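Local atomic coordinates of CRISPR-associated protein CasA/Cse1 (Thermus thermophilus, PDB entry 4AN8), a protein that forms part of the Cascade ribonucleoprotein complex of the type I-E CRISPR adaptive immune system, where it probably contributes to the selection of foreign DNA. Residues Gln165-Gly170 and Ala184-Pro189; Tyr245-Arg250 and Pro268-Leu273; Pro48-Glu53 and Ile358-Tyr363; Glu120-Trp125 and Val261-Tyr266. All blocks are in the same frame, centred on the assembly; numbering follows the deposited sequence.

Interaction 1. Residues Gln165-Gly170 and Ala184-Pro189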
# COMPACT_ATOMS: atom_id res chain seq x y z
N GLN A 165 -11.23 8.62 1.14
CA GLN A 165 -10.63 9.44 2.21
C GLN A 165 -9.15 9.15 2.43
O GLN A 165 -8.42 10.01 2.95
CB GLN A 165 -11.40 9.24 3.54
CG GLN A 165 -12.86 9.69 3.51
CD GLN A 165 -13.01 11.20 3.34
OE1 GLN A 165 -12.17 11.84 2.73
NE2 GLN A 165 -14.06 11.77 3.91
N ALA A 166 -8.69 7.94 2.07
CA ALA A 166 -7.28 7.62 2.28
C ALA A 166 -6.46 7.90 1.02
O ALA A 166 -5.30 8.32 1.11
CB ALA A 166 -7.12 6.17 2.73
N PHE A 167 -7.07 7.70 -0.15
CA PHE A 167 -6.31 7.68 -1.41
C PHE A 167 -6.60 8.80 -2.45
O PHE A 167 -5.93 8.85 -3.49
CB PHE A 167 -6.49 6.32 -2.09
CG PHE A 167 -5.82 5.19 -1.37
CD1 PHE A 167 -4.46 4.98 -1.50
CD2 PHE A 167 -6.57 4.32 -0.56
CE1 PHE A 167 -3.84 3.93 -0.82
CE2 PHE A 167 -5.97 3.28 0.10
CZ PHE A 167 -4.59 3.08 -0.04
N ALA A 168 -7.58 9.66 -2.20
CA ALA A 168 -7.86 10.72 -3.18
C ALA A 168 -6.60 11.54 -3.44
O ALA A 168 -6.01 12.12 -2.52
CB ALA A 168 -9.00 11.65 -2.71
N PRO A 169 -6.17 11.57 -4.71
CA PRO A 169 -5.10 12.47 -5.15
C PRO A 169 -5.59 13.91 -5.17
O PRO A 169 -6.78 14.16 -5.42
CB PRO A 169 -4.81 11.97 -6.58
CG PRO A 169 -6.10 11.33 -7.01
CD PRO A 169 -6.65 10.69 -5.78
N GLY A 170 -4.70 14.86 -4.87
CA GLY A 170 -5.02 16.27 -4.98
C GLY A 170 -5.40 16.65 -6.41
O GLY A 170 -5.11 15.92 -7.36
N ALA A 184 -5.02 13.16 -0.23
CA ALA A 184 -5.38 12.44 0.97
C ALA A 184 -4.09 11.83 1.47
O ALA A 184 -3.09 11.83 0.73
CB ALA A 184 -6.42 11.38 0.66
N PRO A 185 -4.07 11.34 2.72
CA PRO A 185 -2.77 11.03 3.36
C PRO A 185 -1.94 9.93 2.72
O PRO A 185 -0.71 9.99 2.77
CB PRO A 185 -3.17 10.59 4.78
CG PRO A 185 -4.50 11.16 5.01
CD PRO A 185 -5.19 11.25 3.67
N VAL A 186 -2.57 8.90 2.15
CA VAL A 186 -1.78 7.84 1.54
C VAL A 186 -2.03 7.71 0.04
O VAL A 186 -1.87 6.64 -0.51
CB VAL A 186 -1.93 6.47 2.27
CG1 VAL A 186 -1.15 6.50 3.60
CG2 VAL A 186 -3.41 6.12 2.49
N ALA A 187 -2.38 8.81 -0.60
CA ALA A 187 -2.53 8.83 -2.06
C ALA A 187 -1.29 8.31 -2.81
O ALA A 187 -1.43 7.61 -3.83
CB ALA A 187 -2.88 10.23 -2.53
N ARG A 188 -0.10 8.66 -2.31
CA ARG A 188 1.16 8.41 -3.03
C ARG A 188 1.97 7.19 -2.57
O ARG A 188 2.57 6.51 -3.40
CB ARG A 188 2.09 9.64 -2.96
CG ARG A 188 1.43 10.97 -3.28
CD ARG A 188 0.83 10.95 -4.68
NE ARG A 188 -0.02 12.10 -4.93
CZ ARG A 188 -0.55 12.41 -6.11
NH1 ARG A 188 -0.33 11.65 -7.19
NH2 ARG A 188 -1.31 13.47 -6.22
N PRO A 189 2.05 6.95 -1.25
CA PRO A 189 3.08 5.99 -0.85
C PRO A 189 2.60 4.58 -0.96
O PRO A 189 1.39 4.32 -0.94
CB PRO A 189 3.33 6.33 0.62
CG PRO A 189 2.04 6.94 1.08
CD PRO A 189 1.47 7.66 -0.10

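Interaction 2. Residues Tyr245-Arg250 and Pro268-Leu273. With ACT (acetate ion), chain D.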
# COMPACT_ATOMS: atom_id res chain seq x y z
N TYR A 245 -4.93 7.69 10.10
CA TYR A 245 -5.68 6.52 9.62
C TYR A 245 -7.13 6.85 9.25
O TYR A 245 -7.75 6.19 8.42
CB TYR A 245 -5.74 5.44 10.70
CG TYR A 245 -4.48 4.59 10.85
CD1 TYR A 245 -3.34 4.82 10.07
CD2 TYR A 245 -4.45 3.56 11.79
CE1 TYR A 245 -2.21 4.03 10.22
CE2 TYR A 245 -3.33 2.76 11.94
CZ TYR A 245 -2.22 2.99 11.16
OH TYR A 245 -1.12 2.19 11.35
N THR A 246 -7.70 7.85 9.92
CA THR A 246 -9.10 8.17 9.69
C THR A 246 -9.27 9.60 9.19
O THR A 246 -10.28 10.22 9.41
CB THR A 246 -9.91 7.98 10.99
OG1 THR A 246 -9.45 8.90 11.98
CG2 THR A 246 -9.79 6.50 11.51
N TRP A 247 -8.25 10.10 8.50
CA TRP A 247 -8.26 11.47 8.02
C TRP A 247 -9.48 11.84 7.15
O TRP A 247 -9.80 11.12 6.19
CB TRP A 247 -7.00 11.72 7.21
CG TRP A 247 -6.74 13.15 6.96
CD1 TRP A 247 -7.09 13.86 5.85
CD2 TRP A 247 -6.08 14.06 7.85
NE1 TRP A 247 -6.69 15.18 6.00
CE2 TRP A 247 -6.06 15.32 7.21
CE3 TRP A 247 -5.51 13.94 9.12
CZ2 TRP A 247 -5.48 16.45 7.80
CZ3 TRP A 247 -4.93 15.06 9.70
CH2 TRP A 247 -4.93 16.30 9.04
N PRO A 248 -10.12 13.00 7.43
CA PRO A 248 -11.20 13.45 6.55
C PRO A 248 -10.70 14.29 5.37
O PRO A 248 -10.69 15.52 5.45
CB PRO A 248 -12.06 14.32 7.49
CG PRO A 248 -11.05 14.94 8.41
CD PRO A 248 -9.94 13.89 8.60
N ALA A 249 -10.29 13.64 4.28
CA ALA A 249 -9.63 14.34 3.18
C ALA A 249 -10.61 15.14 2.31
O ALA A 249 -10.23 16.13 1.68
CB ALA A 249 -8.88 13.37 2.32
N ARG A 250 -11.85 14.68 2.26
CA ARG A 250 -12.86 15.34 1.47
C ARG A 250 -14.13 15.44 2.29
O ARG A 250 -14.34 14.63 3.18
CB ARG A 250 -13.13 14.55 0.19
CG ARG A 250 -11.90 14.38 -0.72
CD ARG A 250 -11.57 15.70 -1.48
NE ARG A 250 -10.46 15.49 -2.42
CZ ARG A 250 -9.18 15.53 -2.07
NH1 ARG A 250 -8.83 15.83 -0.81
NH2 ARG A 250 -8.23 15.31 -2.97
N PRO A 268 -14.74 20.26 0.07
CA PRO A 268 -13.48 20.12 0.82
C PRO A 268 -13.85 19.53 2.19
O PRO A 268 -15.00 19.72 2.57
CB PRO A 268 -13.00 21.56 0.91
CG PRO A 268 -14.32 22.36 0.98
CD PRO A 268 -15.28 21.64 0.11
N GLY A 269 -13.01 18.84 2.97
CA GLY A 269 -11.59 18.75 2.90
C GLY A 269 -11.06 19.42 4.17
O GLY A 269 -11.12 20.62 4.27
N VAL A 270 -10.58 18.66 5.15
CA VAL A 270 -9.66 19.26 6.12
C VAL A 270 -8.26 19.37 5.50
O VAL A 270 -7.72 18.41 4.96
CB VAL A 270 -9.59 18.50 7.46
CG1 VAL A 270 -8.44 19.04 8.31
CG2 VAL A 270 -10.87 18.63 8.21
N GLU A 271 -7.68 20.56 5.60
CA GLU A 271 -6.36 20.81 5.01
C GLU A 271 -5.22 20.21 5.81
O GLU A 271 -5.07 20.54 6.98
CB GLU A 271 -6.10 22.31 4.88
CG GLU A 271 -6.94 22.98 3.84
CD GLU A 271 -6.37 22.79 2.46
OE1 GLU A 271 -5.13 22.93 2.32
OE2 GLU A 271 -7.14 22.49 1.52
N PRO A 272 -4.40 19.36 5.18
CA PRO A 272 -3.25 18.76 5.85
C PRO A 272 -2.11 19.76 6.01
O PRO A 272 -1.66 20.34 5.03
CB PRO A 272 -2.84 17.63 4.89
CG PRO A 272 -3.27 18.14 3.53
CD PRO A 272 -4.53 18.93 3.78
N LEU A 273 -1.67 20.00 7.23
CA LEU A 273 -0.49 20.82 7.46
C LEU A 273 0.73 19.92 7.67
O LEU A 273 0.61 18.83 8.23
CB LEU A 273 -0.68 21.71 8.68
CG LEU A 273 -1.78 22.77 8.57
CD1 LEU A 273 -1.86 23.62 9.84
CD2 LEU A 273 -1.54 23.64 7.34
C ACT D . -10.40 15.61 -5.86
O ACT D . -10.08 14.68 -5.06
OXT ACT D . -11.62 15.94 -5.87
CH3 ACT D . -9.37 16.29 -6.74
O HOH W 1 -7.98 17.66 2.25

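Interaction 3. Residues Pro48-Glu53 and Ile358-Tyr363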
# COMPACT_ATOMS: atom_id res chain seq x y z
N PRO A 48 -11.04 -7.71 -4.16
CA PRO A 48 -10.23 -7.51 -5.36
C PRO A 48 -9.46 -6.19 -5.33
O PRO A 48 -8.40 -6.09 -5.93
CB PRO A 48 -11.26 -7.52 -6.50
CG PRO A 48 -12.55 -7.18 -5.86
CD PRO A 48 -12.48 -7.73 -4.45
N SER A 49 -9.98 -5.19 -4.63
CA SER A 49 -9.30 -3.89 -4.52
C SER A 49 -8.24 -3.78 -3.43
O SER A 49 -8.54 -3.85 -2.24
CB SER A 49 -10.31 -2.80 -4.25
OG SER A 49 -9.58 -1.66 -3.92
N PRO A 50 -6.99 -3.55 -3.84
CA PRO A 50 -5.93 -3.36 -2.84
C PRO A 50 -6.13 -2.10 -1.97
O PRO A 50 -5.62 -2.06 -0.83
CB PRO A 50 -4.65 -3.25 -3.69
CG PRO A 50 -5.03 -3.86 -5.07
CD PRO A 50 -6.49 -3.53 -5.23
N LEU A 51 -6.83 -1.09 -2.49
CA LEU A 51 -7.11 0.10 -1.70
C LEU A 51 -8.13 -0.24 -0.61
O LEU A 51 -7.98 0.19 0.52
CB LEU A 51 -7.64 1.24 -2.59
CG LEU A 51 -6.77 1.62 -3.81
CD1 LEU A 51 -7.29 2.91 -4.45
CD2 LEU A 51 -5.26 1.72 -3.47
N GLU A 52 -9.15 -1.00 -0.97
CA GLU A 52 -10.13 -1.49 0.00
C GLU A 52 -9.45 -2.26 1.12
O GLU A 52 -9.71 -2.02 2.29
CB GLU A 52 -11.17 -2.38 -0.66
CG GLU A 52 -12.45 -1.68 -1.02
CD GLU A 52 -13.53 -2.61 -1.62
OE1 GLU A 52 -13.42 -3.85 -1.50
OE2 GLU A 52 -14.48 -2.08 -2.22
N GLU A 53 -8.59 -3.19 0.75
CA GLU A 53 -7.88 -3.98 1.74
C GLU A 53 -7.08 -3.06 2.68
O GLU A 53 -7.08 -3.26 3.90
CB GLU A 53 -6.94 -4.97 1.05
CG GLU A 53 -6.17 -5.90 1.98
CD GLU A 53 -5.33 -6.92 1.18
OE1 GLU A 53 -5.48 -6.96 -0.05
OE2 GLU A 53 -4.52 -7.67 1.77
N ILE A 358 -3.48 0.34 -9.76
CA ILE A 358 -3.66 -0.03 -8.38
C ILE A 358 -3.06 -1.42 -8.23
O ILE A 358 -3.33 -2.30 -9.03
CB ILE A 358 -5.14 0.07 -8.03
CG1 ILE A 358 -5.48 1.53 -7.76
CG2 ILE A 358 -5.50 -0.73 -6.86
CD1 ILE A 358 -6.90 1.86 -8.01
N ARG A 359 -2.20 -1.61 -7.24
CA ARG A 359 -1.42 -2.84 -7.17
C ARG A 359 -1.37 -3.46 -5.78
O ARG A 359 -1.31 -2.75 -4.77
CB ARG A 359 0.01 -2.58 -7.67
CG ARG A 359 0.16 -2.86 -9.15
CD ARG A 359 1.37 -2.18 -9.78
NE ARG A 359 2.64 -2.51 -9.14
CZ ARG A 359 3.78 -1.89 -9.42
NH1 ARG A 359 3.79 -0.93 -10.34
NH2 ARG A 359 4.91 -2.23 -8.80
N ARG A 360 -1.38 -4.80 -5.78
CA ARG A 360 -1.15 -5.62 -4.61
C ARG A 360 0.09 -6.48 -4.86
O ARG A 360 0.12 -7.30 -5.77
CB ARG A 360 -2.38 -6.51 -4.34
CG ARG A 360 -2.16 -7.65 -3.33
CD ARG A 360 -3.46 -8.05 -2.58
NE ARG A 360 -4.62 -7.97 -3.45
CZ ARG A 360 -5.79 -7.41 -3.14
NH1 ARG A 360 -6.00 -6.86 -1.97
NH2 ARG A 360 -6.75 -7.40 -4.04
N GLU A 361 1.12 -6.30 -4.05
CA GLU A 361 2.28 -7.18 -4.17
C GLU A 361 2.50 -8.03 -2.92
O GLU A 361 2.26 -7.59 -1.81
CB GLU A 361 3.53 -6.40 -4.56
CG GLU A 361 3.75 -6.47 -6.04
CD GLU A 361 4.44 -5.25 -6.58
OE1 GLU A 361 5.46 -4.83 -5.97
OE2 GLU A 361 3.96 -4.73 -7.61
N VAL A 362 2.93 -9.27 -3.12
CA VAL A 362 3.12 -10.18 -2.02
C VAL A 362 4.58 -10.65 -2.00
O VAL A 362 5.15 -11.02 -3.03
CB VAL A 362 2.16 -11.39 -2.13
CG1 VAL A 362 2.25 -12.26 -0.89
CG2 VAL A 362 0.74 -10.90 -2.33
N TYR A 363 5.20 -10.60 -0.82
CA TYR A 363 6.59 -11.03 -0.68
C TYR A 363 6.69 -11.89 0.56
O TYR A 363 5.88 -11.76 1.48
CB TYR A 363 7.53 -9.84 -0.52
CG TYR A 363 7.53 -8.93 -1.71
CD1 TYR A 363 8.28 -9.24 -2.84
CD2 TYR A 363 6.76 -7.78 -1.73
CE1 TYR A 363 8.28 -8.44 -3.94
CE2 TYR A 363 6.75 -6.95 -2.84
CZ TYR A 363 7.51 -7.29 -3.95
OH TYR A 363 7.52 -6.48 -5.06

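Interaction 4. Residues Glu120-Trp125 and Val261-Tyr266. With ACT (acetate ion), chain D.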
# COMPACT_ATOMS: atom_id res chain seq x y z
N GLU A 120 -28.33 19.29 -2.92
CA GLU A 120 -28.60 19.83 -4.25
C GLU A 120 -27.40 19.77 -5.18
O GLU A 120 -26.27 20.11 -4.80
CB GLU A 120 -29.12 21.27 -4.15
CG GLU A 120 -30.48 21.45 -4.78
CD GLU A 120 -30.76 22.89 -5.14
OE1 GLU A 120 -30.43 23.29 -6.28
OE2 GLU A 120 -31.32 23.63 -4.29
N ASN A 121 -27.65 19.36 -6.42
CA ASN A 121 -26.60 19.23 -7.40
C ASN A 121 -25.40 18.37 -6.96
O ASN A 121 -24.28 18.82 -6.91
CB ASN A 121 -26.20 20.60 -7.92
CG ASN A 121 -27.39 21.38 -8.48
OD1 ASN A 121 -27.61 22.51 -8.10
ND2 ASN A 121 -28.14 20.77 -9.36
N PRO A 122 -25.71 17.13 -6.65
CA PRO A 122 -24.79 16.15 -6.11
C PRO A 122 -23.90 15.51 -7.14
O PRO A 122 -24.11 15.72 -8.28
CB PRO A 122 -25.74 15.13 -5.52
CG PRO A 122 -26.85 15.18 -6.36
CD PRO A 122 -27.03 16.54 -6.85
N LEU A 123 -22.88 14.79 -6.72
CA LEU A 123 -22.04 14.03 -7.61
C LEU A 123 -22.37 12.56 -7.50
O LEU A 123 -22.88 12.13 -6.53
CB LEU A 123 -20.57 14.24 -7.29
CG LEU A 123 -19.95 15.62 -7.27
CD1 LEU A 123 -18.50 15.54 -7.08
CD2 LEU A 123 -20.26 16.34 -8.48
N PRO A 124 -22.12 11.80 -8.58
CA PRO A 124 -22.34 10.34 -8.55
C PRO A 124 -21.33 9.72 -7.61
O PRO A 124 -20.20 10.21 -7.56
CB PRO A 124 -22.00 9.89 -9.98
CG PRO A 124 -21.75 11.14 -10.78
CD PRO A 124 -21.48 12.25 -9.83
N TRP A 125 -21.72 8.67 -6.89
CA TRP A 125 -20.81 8.01 -5.97
C TRP A 125 -19.60 7.47 -6.70
O TRP A 125 -18.57 7.20 -6.08
CB TRP A 125 -21.51 6.90 -5.18
CG TRP A 125 -21.79 5.64 -5.94
CD1 TRP A 125 -22.82 5.42 -6.81
CD2 TRP A 125 -21.06 4.41 -5.87
NE1 TRP A 125 -22.77 4.14 -7.29
CE2 TRP A 125 -21.69 3.50 -6.73
CE3 TRP A 125 -19.92 4.00 -5.16
CZ2 TRP A 125 -21.23 2.18 -6.92
CZ3 TRP A 125 -19.46 2.68 -5.33
CH2 TRP A 125 -20.11 1.80 -6.21
N VAL A 261 -27.27 3.72 -2.53
CA VAL A 261 -26.72 5.04 -2.78
C VAL A 261 -26.37 5.21 -4.25
O VAL A 261 -25.76 4.33 -4.85
CB VAL A 261 -25.43 5.28 -1.94
CG1 VAL A 261 -24.72 6.54 -2.40
CG2 VAL A 261 -25.75 5.32 -0.45
N ARG A 262 -26.77 6.35 -4.81
CA ARG A 262 -26.37 6.72 -6.17
C ARG A 262 -25.53 8.00 -6.19
O ARG A 262 -24.64 8.13 -7.02
CB ARG A 262 -27.59 6.92 -7.07
CG ARG A 262 -28.40 5.67 -7.39
CD ARG A 262 -29.59 6.00 -8.32
NE ARG A 262 -30.29 4.81 -8.76
CZ ARG A 262 -31.34 4.28 -8.14
NH1 ARG A 262 -31.85 4.85 -7.05
NH2 ARG A 262 -31.89 3.17 -8.62
N PHE A 263 -25.86 8.94 -5.32
CA PHE A 263 -25.30 10.29 -5.33
C PHE A 263 -24.80 10.75 -3.96
O PHE A 263 -25.14 10.17 -2.93
CB PHE A 263 -26.34 11.32 -5.84
CG PHE A 263 -26.77 11.08 -7.25
CD1 PHE A 263 -25.98 11.48 -8.30
CD2 PHE A 263 -27.96 10.44 -7.52
CE1 PHE A 263 -26.37 11.26 -9.61
CE2 PHE A 263 -28.35 10.20 -8.82
CZ PHE A 263 -27.55 10.60 -9.87
N MET A 264 -24.01 11.82 -3.96
CA MET A 264 -23.41 12.34 -2.76
C MET A 264 -23.23 13.86 -2.84
O MET A 264 -22.96 14.42 -3.92
CB MET A 264 -22.05 11.67 -2.52
CG MET A 264 -21.02 11.96 -3.60
SD MET A 264 -19.48 11.03 -3.29
CE MET A 264 -18.52 11.49 -4.72
N GLY A 265 -23.38 14.53 -1.70
CA GLY A 265 -22.93 15.90 -1.56
C GLY A 265 -21.43 15.79 -1.46
O GLY A 265 -20.94 14.77 -0.97
N TYR A 266 -20.71 16.81 -1.93
CA TYR A 266 -19.27 16.73 -2.06
C TYR A 266 -18.62 18.11 -1.92
O TYR A 266 -19.08 19.08 -2.52
CB TYR A 266 -18.91 16.11 -3.41
CG TYR A 266 -17.47 15.65 -3.51
CD1 TYR A 266 -17.06 14.44 -2.93
CD2 TYR A 266 -16.51 16.40 -4.18
CE1 TYR A 266 -15.76 14.01 -2.99
CE2 TYR A 266 -15.17 15.97 -4.26
CZ TYR A 266 -14.82 14.77 -3.65
OH TYR A 266 -13.50 14.30 -3.69
C ACT D . -10.40 15.61 -5.86
O ACT D . -10.08 14.68 -5.06
OXT ACT D . -11.62 15.94 -5.87
CH3 ACT D . -9.37 16.29 -6.74

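Interaction 1. Residues Gln165-Gly170 and Ala184-Pro189
Phe167 carries its CG anti to the carbonyl carbon (chi1 -69°), and Val186 keeps CG2 between its backbone N and carbonyl carbon, so that this methyl lies over one face of the phenylalanine ring. The setting is the C-terminal end of helix 154-167, on which a type I beta turn, Ala184 to Ala187, is docked. Val186 CG2 stands 4.2 Å from the centroid of the Phe167 ring, displaced toward the rim, in a CH-pi contact; the same methyl also reaches Ala166 CB at 3.7 Å. Leu51 and Val55 of helix 50-67 and Leu191 of strand 191-195 also pack on Phe167.

Two backbone bonds fix the turn against the helix end. Val186 N donates to Ala166 O at 3.0 Å, while Ala184 N gives a straighter bond (172°) to Ala168 O, just where the chain leaves helical geometry. Between them sits Ala184 CB, 3.3 Å from Ala166 O. Gln348 joins in from strand 342-351, its NE2 donating to the carbonyls of both Phe167 and Ala187. Arg188 is drawn chiefly to Asp183, in a salt bridge through NE, and its NH2 comes to rest 3.8 Å from Pro169 CB.

Interaction 2. Residues Tyr245-Arg250 and Pro268-Leu273
Pro268 meets Arg250 backbone to backbone, its C atom 4.1 Å from Arg250 C, while both side chains turn away from the junction. A cis peptide bond leads on to Gly269, whose positive phi suits glycine. Its bare CA comes within 3.2 Å of Ala249 O in a CA-H...O contact.

At Val270 the two segments are joined by a direct hydrogen bond: Val270 N donates to Pro248 O at 3.2 Å. Val270 CG1, anti to the backbone N (chi1 170°), touches Trp247 CZ2, and CG2 packs 3.7 Å from Pro248 CG, so the valine straddles both side chains. A water adds a second link by donating to Val270 O and to Ala249 O, each at 2.8 Å. The latter carbonyl also accepts from Arg250 NH1, which lies above its plane; Arg250 NE and NH2 bind one oxygen of an acetate, probably from the crystallisation liquor.

Beyond Glu271, Pro272 closes the contact with its CA 3.8 Å from Trp247 CZ2. Here strands 250-256 and 261-273, antiparallel neighbours in the sheet, part at the open end of their beta hairpin, and the incoming chain makes an inverse gamma turn centred on Pro248.

Interaction 3. Residues Pro48-Glu53 and Ile358-Tyr363
Pro50, in the first turn of helix 50-67, and Arg360, on strand 354-364, bring their backbones together with CA atoms 5.6 Å apart. The helix thus sets its N-terminal end on one face of a three-stranded antiparallel sheet, against the strand that is outermost within this chain.

Ile358 and Arg360, alternate residues of the strand, present their side chains to the helix and hold Pro50 between them. Ile358 CG2, anti to its backbone N, presses on the proline ring at 3.4 Å from Pro50 CD, tighter than usual for two carbons. The other branch of the isoleucine turns to Leu51, with Ile358 CD1 3.7 Å from Leu51 CD1, the two side chains crossing at about a right angle. Val163 of helix 154-167 also lies against Leu51.

Arg360 sends CG anti to its backbone N (chi1 167°) and bends at chi3, where NE turns off the line of the chain; the guanidinium lies over the proline, with Pro50 CG 4.0 Å from its plane, over its centre. Glu53, extended beyond CG, approaches the edge of this group in a salt bridge from OE1 to NH1, with the carboxylate and guanidinium nearly coplanar; these two atoms are modelled too close, so the exact spacing is doubtful. Glu53 OE2 forms a salt bridge with Arg344 of the adjacent strand. Thr47 O receives a weak bond from Arg360 NH2. The helix itself starts with an N-cap, Ser49 OG accepting from Glu52 N at 3.1 Å in an almost straight bond.

Interaction 4. Residues Glu120-Trp125 and Val261-Tyr266
Leu123 and Met264 face each other as an antiparallel hydrogen-bonded pair. Leu123 N donates to Met264 O and Met264 N to Leu123 O, both at 2.8 Å. One residue on, Pro124 and Phe263 form a non-hydrogen-bonded pair with their CA atoms 4.4 Å apart. A third backbone bond follows, from Trp125 N to Arg262 O at 3.0 Å, with the donor above the carbonyl plane. CA-H...O contacts fill the gaps: Phe263 CA approaches Leu123 O, and Pro124 CA approaches Arg262 O.

Apolar side-chain contacts flank this short ladder. Leu123 CD1 lies against Tyr266, 3.6 Å from CD2 of its ring. Pro122 CB rests 3.9 Å from Phe263 CB, and the Phe263 ring lies against Pro124 CA.

Two further contacts set side-chain carbons against carbonyl oxygens. Met264 has CG between the backbone N and the carbonyl carbon (chi1 64°), and its extended chain carries CE to 3.5 Å from Pro124 O. The indole of Trp125 presents its edge to Arg262 O, in plane, with CD1 at 3.3 Å.

Polar side-chain ends turn to other partners: Trp125 NE1 to Pro150 O, Arg262 to Glu257 in a salt bridge, and Tyr266 OH to His164 on helix 154-167.

Strand 123-124 is thereby added to strand 261-273, which also pairs with strand 250-256 through Phe263 and Gly265. Ala160 and Ala157 of helix 154-167 back Trp125 and Val261, while Leu173 and Arg175 of strand 171-175 pack on Tyr266 and Leu123.

From the N terminus, residues 48-53 open the longest loop, which interaction 3 closes some 300 residues later at 358-363; the other three contacts all form within it. Residues 120-125 come next and wait for 261-266 to complete interaction 4. Interaction 1 opens and closes in between, at 165-170 and 184-189. Interaction 2 opens at 245-250, before interaction 4 has closed, and closes at 268-273 just after it, so the two cross and share strand 261-273. Phe167 touches Leu51, joining interactions 1 and 3; Gln165 probably bonds to Arg250, joining 1 and 2. Helix 50-67 is thus tied to the sheet of strand 354-364, and helix 154-167 to helix 50-67 and the sheet of strands 250-256 and 261-273.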